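Local coordinates for chitinase A (PDB 4MNK), which probably hydrolyses chitin as a plant class V chitinase of glycoside hydrolase family 18, and binds N-acetylglucosamine oligomers in its cleft, at residues 10-21 / 54-65. Residues are numbered along the deposited sequence; the frame is centred on the assembly and turned at random.
Sequences WPAYSVSEFPPS and TAEDFTPTVRRL. With NAG (2-acetamido-2-deoxy-beta-D-glucopyranose), chain B.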
loop_
_atom_site.group_PDB
_atom_site.type_symbol
_atom_site.label_atom_id
_atom_site.label_comp_id
_atom_site.label_asym_id
_atom_site.label_seq_id
_atom_site.Cartn_x
_atom_site.Cartn_y
_atom_site.Cartn_z
ATOM N N TRP A 10 3.598 -7.165 -4.143
ATOM C CA TRP A 10 4.540 -8.238 -3.831
ATOM C C TRP A 10 5.896 -7.640 -3.490
ATOM O O TRP A 10 6.507 -6.982 -4.336
ATOM C CB TRP A 10 4.685 -9.216 -4.997
ATOM C CG TRP A 10 5.655 -10.323 -4.680
ATOM C CD1 TRP A 10 5.407 -11.426 -3.919
ATOM C CD2 TRP A 10 7.033 -10.410 -5.081
ATOM N NE1 TRP A 10 6.537 -12.204 -3.832
ATOM C CE2 TRP A 10 7.551 -11.605 -4.532
ATOM C CE3 TRP A 10 7.878 -9.599 -5.853
ATOM C CZ2 TRP A 10 8.876 -12.014 -4.731
ATOM C CZ3 TRP A 10 9.197 -10.006 -6.051
ATOM C CH2 TRP A 10 9.679 -11.204 -5.492
ATOM N N PRO A 11 6.381 -7.871 -2.258
ATOM C CA PRO A 11 7.672 -7.323 -1.878
ATOM C C PRO A 11 8.812 -8.290 -2.187
ATOM O O PRO A 11 8.753 -9.473 -1.828
ATOM C CB PRO A 11 7.519 -7.107 -0.376
ATOM C CG PRO A 11 6.582 -8.191 0.063
ATOM C CD PRO A 11 5.749 -8.597 -1.140
ATOM N N ALA A 12 9.844 -7.777 -2.849
ATOM C CA ALA A 12 10.980 -8.592 -3.279
ATOM C C ALA A 12 11.707 -9.324 -2.144
ATOM O O ALA A 12 12.307 -10.371 -2.377
ATOM C CB ALA A 12 11.952 -7.757 -4.094
ATOM N N TYR A 13 11.630 -8.789 -0.923
ATOM C CA TYR A 13 12.285 -9.413 0.237
ATOM C C TYR A 13 11.783 -10.834 0.494
ATOM O O TYR A 13 12.476 -11.638 1.118
ATOM C CB TYR A 13 12.132 -8.552 1.512
ATOM C CG TYR A 13 10.770 -8.630 2.197
ATOM C CD1 TYR A 13 10.368 -9.785 2.874
ATOM C CD2 TYR A 13 9.897 -7.542 2.186
ATOM C CE1 TYR A 13 9.128 -9.866 3.495
ATOM C CE2 TYR A 13 8.653 -7.610 2.814
ATOM C CZ TYR A 13 8.275 -8.777 3.463
ATOM O OH TYR A 13 7.048 -8.869 4.084
ATOM N N SER A 14 10.577 -11.135 0.011
ATOM C CA SER A 14 9.904 -12.390 0.338
ATOM C C SER A 14 10.183 -13.525 -0.646
ATOM O O SER A 14 9.618 -14.609 -0.510
ATOM C CB SER A 14 8.392 -12.160 0.461
ATOM O OG SER A 14 7.802 -11.908 -0.807
ATOM N N VAL A 15 11.070 -13.282 -1.611
ATOM C CA VAL A 15 11.272 -14.197 -2.745
ATOM C C VAL A 15 11.534 -15.672 -2.380
ATOM O O VAL A 15 11.006 -16.569 -3.040
ATOM C CB VAL A 15 12.343 -13.654 -3.742
ATOM C CG1 VAL A 15 13.753 -13.702 -3.146
ATOM C CG2 VAL A 15 12.277 -14.393 -5.077
ATOM N N SER A 16 12.321 -15.914 -1.333
ATOM C CA SER A 16 12.687 -17.284 -0.950
ATOM C C SER A 16 11.510 -18.071 -0.370
ATOM O O SER A 16 11.380 -19.271 -0.619
ATOM C CB SER A 16 13.868 -17.291 0.026
ATOM O OG SER A 16 15.019 -16.702 -0.554
ATOM N N GLU A 17 10.656 -17.395 0.395
ATOM C CA GLU A 17 9.502 -18.048 1.020
ATOM C C GLU A 17 8.215 -17.905 0.205
ATOM O O GLU A 17 7.326 -18.751 0.293
ATOM C CB GLU A 17 9.301 -17.571 2.466
ATOM C CG GLU A 17 9.193 -16.062 2.651
ATOM C CD GLU A 17 9.219 -15.629 4.114
ATOM O OE1 GLU A 17 9.109 -14.411 4.368
ATOM O OE2 GLU A 17 9.354 -16.492 5.009
ATOM N N PHE A 18 8.129 -16.841 -0.593
ATOM C CA PHE A 18 6.951 -16.581 -1.415
ATOM C C PHE A 18 7.372 -15.982 -2.758
ATOM O O PHE A 18 7.277 -14.768 -2.961
ATOM C CB PHE A 18 5.975 -15.657 -0.673
ATOM C CG PHE A 18 4.568 -15.692 -1.208
ATOM C CD1 PHE A 18 3.666 -16.661 -0.777
ATOM C CD2 PHE A 18 4.137 -14.745 -2.133
ATOM C CE1 PHE A 18 2.363 -16.690 -1.264
ATOM C CE2 PHE A 18 2.838 -14.764 -2.621
ATOM C CZ PHE A 18 1.949 -15.738 -2.188
ATOM N N PRO A 19 7.857 -16.830 -3.684
ATOM C CA PRO A 19 8.231 -16.326 -5.005
ATOM C C PRO A 19 6.995 -15.867 -5.787
ATOM O O PRO A 19 5.879 -16.255 -5.442
ATOM C CB PRO A 19 8.888 -17.540 -5.671
ATOM C CG PRO A 19 8.302 -18.714 -4.978
ATOM C CD PRO A 19 8.080 -18.283 -3.563
ATOM N N PRO A 20 7.184 -15.033 -6.829
ATOM C CA PRO A 20 6.034 -14.541 -7.595
ATOM C C PRO A 20 5.123 -15.644 -8.143
ATOM O O PRO A 20 3.926 -15.417 -8.330
ATOM C CB PRO A 20 6.691 -13.754 -8.731
ATOM C CG PRO A 20 7.959 -13.259 -8.121
ATOM C CD PRO A 20 8.441 -14.402 -7.275
ATOM N N SER A 21 5.680 -16.831 -8.376
ATOM C CA SER A 21 4.900 -17.969 -8.862
ATOM C C SER A 21 3.785 -18.406 -7.905
ATOM O O SER A 21 2.838 -19.071 -8.321
ATOM C CB SER A 21 5.819 -19.155 -9.168
ATOM O OG SER A 21 6.493 -19.587 -7.997
ATOM N N THR A 54 14.951 -11.591 -10.822
ATOM C CA THR A 54 13.648 -11.602 -10.155
ATOM C C THR A 54 12.710 -10.537 -10.736
ATOM O O THR A 54 11.537 -10.814 -11.011
ATOM C CB THR A 54 13.819 -11.428 -8.631
ATOM O OG1 THR A 54 14.598 -12.516 -8.116
ATOM C CG2 THR A 54 12.471 -11.399 -7.922
ATOM N N ALA A 55 13.235 -9.332 -10.937
ATOM C CA ALA A 55 12.455 -8.230 -11.500
ATOM C C ALA A 55 12.002 -8.516 -12.929
ATOM O O ALA A 55 10.855 -8.246 -13.286
ATOM C CB ALA A 55 13.245 -6.941 -11.442
ATOM N N GLU A 56 12.903 -9.068 -13.740
ATOM C CA GLU A 56 12.578 -9.408 -15.121
ATOM C C GLU A 56 11.521 -10.508 -15.209
ATOM O O GLU A 56 10.605 -10.435 -16.030
ATOM C CB GLU A 56 13.837 -9.841 -15.876
ATOM C CG GLU A 56 13.550 -10.272 -17.309
ATOM C CD GLU A 56 14.724 -10.926 -18.013
ATOM O OE1 GLU A 56 14.556 -11.248 -19.205
ATOM O OE2 GLU A 56 15.794 -11.122 -17.401
ATOM N N ASP A 57 11.651 -11.526 -14.363
ATOM C CA ASP A 57 10.774 -12.689 -14.435
ATOM C C ASP A 57 9.398 -12.449 -13.824
ATOM O O ASP A 57 8.464 -13.198 -14.095
ATOM C CB ASP A 57 11.424 -13.900 -13.758
ATOM C CG ASP A 57 12.577 -14.487 -14.559
ATOM O OD1 ASP A 57 12.821 -14.058 -15.710
ATOM O OD2 ASP A 57 13.238 -15.399 -14.022
ATOM N N PHE A 58 9.280 -11.405 -13.005
ATOM C CA PHE A 58 8.051 -11.131 -12.256
ATOM C C PHE A 58 6.810 -11.108 -13.148
ATOM O O PHE A 58 5.839 -11.821 -12.889
ATOM C CB PHE A 58 8.180 -9.813 -11.483
ATOM C CG PHE A 58 6.966 -9.465 -10.661
ATOM C CD1 PHE A 58 6.773 -10.039 -9.407
ATOM C CD2 PHE A 58 6.025 -8.552 -11.131
ATOM C CE1 PHE A 58 5.661 -9.719 -8.639
ATOM C CE2 PHE A 58 4.906 -8.227 -10.369
ATOM C CZ PHE A 58 4.726 -8.809 -9.119
ATOM N N THR A 59 6.840 -10.283 -14.191
ATOM C CA THR A 59 5.645 -10.068 -15.006
ATOM C C THR A 59 5.251 -11.298 -15.840
ATOM O O THR A 59 4.098 -11.728 -15.767
ATOM C CB THR A 59 5.732 -8.761 -15.831
ATOM O OG1 THR A 59 5.931 -7.658 -14.935
ATOM C CG2 THR A 59 4.458 -8.534 -16.630
ATOM N N PRO A 60 6.199 -11.892 -16.602
ATOM C CA PRO A 60 5.846 -13.139 -17.293
ATOM C C PRO A 60 5.335 -14.227 -16.343
ATOM O O PRO A 60 4.410 -14.959 -16.693
ATOM C CB PRO A 60 7.161 -13.565 -17.954
ATOM C CG PRO A 60 7.914 -12.296 -18.131
ATOM C CD PRO A 60 7.568 -11.454 -16.942
ATOM N N THR A 61 5.909 -14.313 -15.143
ATOM C CA THR A 61 5.486 -15.322 -14.174
ATOM C C THR A 61 4.043 -15.119 -13.718
ATOM O O THR A 61 3.234 -16.048 -13.792
ATOM C CB THR A 61 6.429 -15.387 -12.955
ATOM O OG1 THR A 61 7.688 -15.921 -13.370
ATOM C CG2 THR A 61 5.859 -16.280 -11.855
ATOM N N VAL A 62 3.709 -13.918 -13.254
ATOM C CA VAL A 62 2.360 -13.699 -12.730
ATOM C C VAL A 62 1.303 -13.773 -13.835
ATOM O O VAL A 62 0.187 -14.215 -13.595
ATOM C CB VAL A 62 2.224 -12.397 -11.889
ATOM C CG1 VAL A 62 3.184 -12.422 -10.702
ATOM C CG2 VAL A 62 2.411 -11.139 -12.742
ATOM N N ARG A 63 1.670 -13.392 -15.053
ATOM C CA ARG A 63 0.721 -13.428 -16.162
ATOM C C ARG A 63 0.373 -14.848 -16.624
ATOM O O ARG A 63 -0.644 -15.048 -17.277
ATOM C CB ARG A 63 1.193 -12.559 -17.332
ATOM C CG ARG A 63 1.247 -11.065 -17.018
ATOM C CD ARG A 63 1.446 -10.225 -18.273
ATOM N NE ARG A 63 0.167 -9.796 -18.835
ATOM C CZ ARG A 63 0.020 -9.047 -19.925
ATOM N NH1 ARG A 63 1.077 -8.634 -20.611
ATOM N NH2 ARG A 63 -1.197 -8.721 -20.334
ATOM N N ARG A 64 1.190 -15.837 -16.264
ATOM C CA ARG A 64 0.923 -17.219 -16.678
ATOM C C ARG A 64 -0.407 -17.758 -16.131
ATOM O O ARG A 64 -1.068 -18.565 -16.789
ATOM C CB ARG A 64 2.090 -18.144 -16.305
ATOM C CG ARG A 64 1.972 -18.785 -14.937
ATOM C CD ARG A 64 3.286 -19.353 -14.439
ATOM N NE ARG A 64 3.094 -20.066 -13.176
ATOM C CZ ARG A 64 2.887 -19.485 -11.994
ATOM N NH1 ARG A 64 2.720 -20.237 -10.916
ATOM N NH2 ARG A 64 2.844 -18.160 -11.883
ATOM N N LEU A 65 -0.800 -17.299 -14.941
ATOM C CA LEU A 65 -2.038 -17.754 -14.300
ATOM C C LEU A 65 -3.235 -16.899 -14.692
ATOM O O LEU A 65 -4.376 -17.352 -14.642
ATOM C CB LEU A 65 -1.892 -17.767 -12.773
ATOM C CG LEU A 65 -0.776 -18.614 -12.150
ATOM C CD1 LEU A 65 -0.801 -18.478 -10.636
ATOM C CD2 LEU A 65 -0.870 -20.085 -12.549
HETATM C C1 NAG B . 11.246 -5.534 5.200
HETATM C C2 NAG B . 12.754 -5.288 5.270
HETATM C C3 NAG B . 13.550 -6.582 5.081
HETATM C C4 NAG B . 12.990 -7.736 5.912
HETATM C C5 NAG B . 11.469 -7.831 5.768
HETATM C C6 NAG B . 10.863 -8.912 6.664
HETATM C C7 NAG B . 13.354 -3.021 4.549
HETATM C C8 NAG B . 13.778 -2.158 3.397
HETATM N N2 NAG B . 13.164 -4.312 4.274
HETATM O O3 NAG B . 14.895 -6.356 5.441
HETATM O O4 NAG B . 13.595 -8.940 5.490
HETATM O O5 NAG B . 10.878 -6.583 6.077
HETATM O O6 NAG B . 10.893 -8.508 8.016
HETATM O O7 NAG B . 13.195 -2.523 5.666
HETATM O O HOH W 1 1.915 -16.187 -10.027
#
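Trp-10 and Phe-58 meet obliquely, their planes at 31°, and the two side chains run past one another in opposite senses, so that Trp-10 CE3 comes within 3.6 Å of Phe-58 CE1. The methyl CG2 of Thr-54 abuts the indole edge at CH2 (3.7 Å), while Pro-20 joins the pair: its CG lies over one indole face, near the rim, and meets the edge of the Phe-58 ring at CD1 (3.7 Å). Farther along the helix Thr-61 CG2 packs on Ser-21, and the extended Arg-64 reaches across to bond Ser-21 O from NH1 (2.8 Å), in the carbonyl plane and on a lone pair. Its NH2 holds Thr-61 O and a water that donates to Pro-20 O, which fixes the guanidinium edge-on.

A second shell sets the indole. With CG anti to the backbone N (chi1 -180°), Trp-10 gives its NE1 hydrogen to Phe-18 O (2.8 Å), pinning the returning loop. Between them, Ser-14 N and OG both bond Pro-11 O, closing the turn that carries Tyr-13, whose ring lies flat under NAG C5 (3.7 Å from CD1). A serine at Tyr-13 would probably leave the C5 side of the sugar without the aromatic face it rests on. In this TIM barrel, strand 5-11 pairs with strands 30-36 and 324-328, and helix 52-63 lies outside, with Phe-58 and Val-62 also resting on strand 70-77.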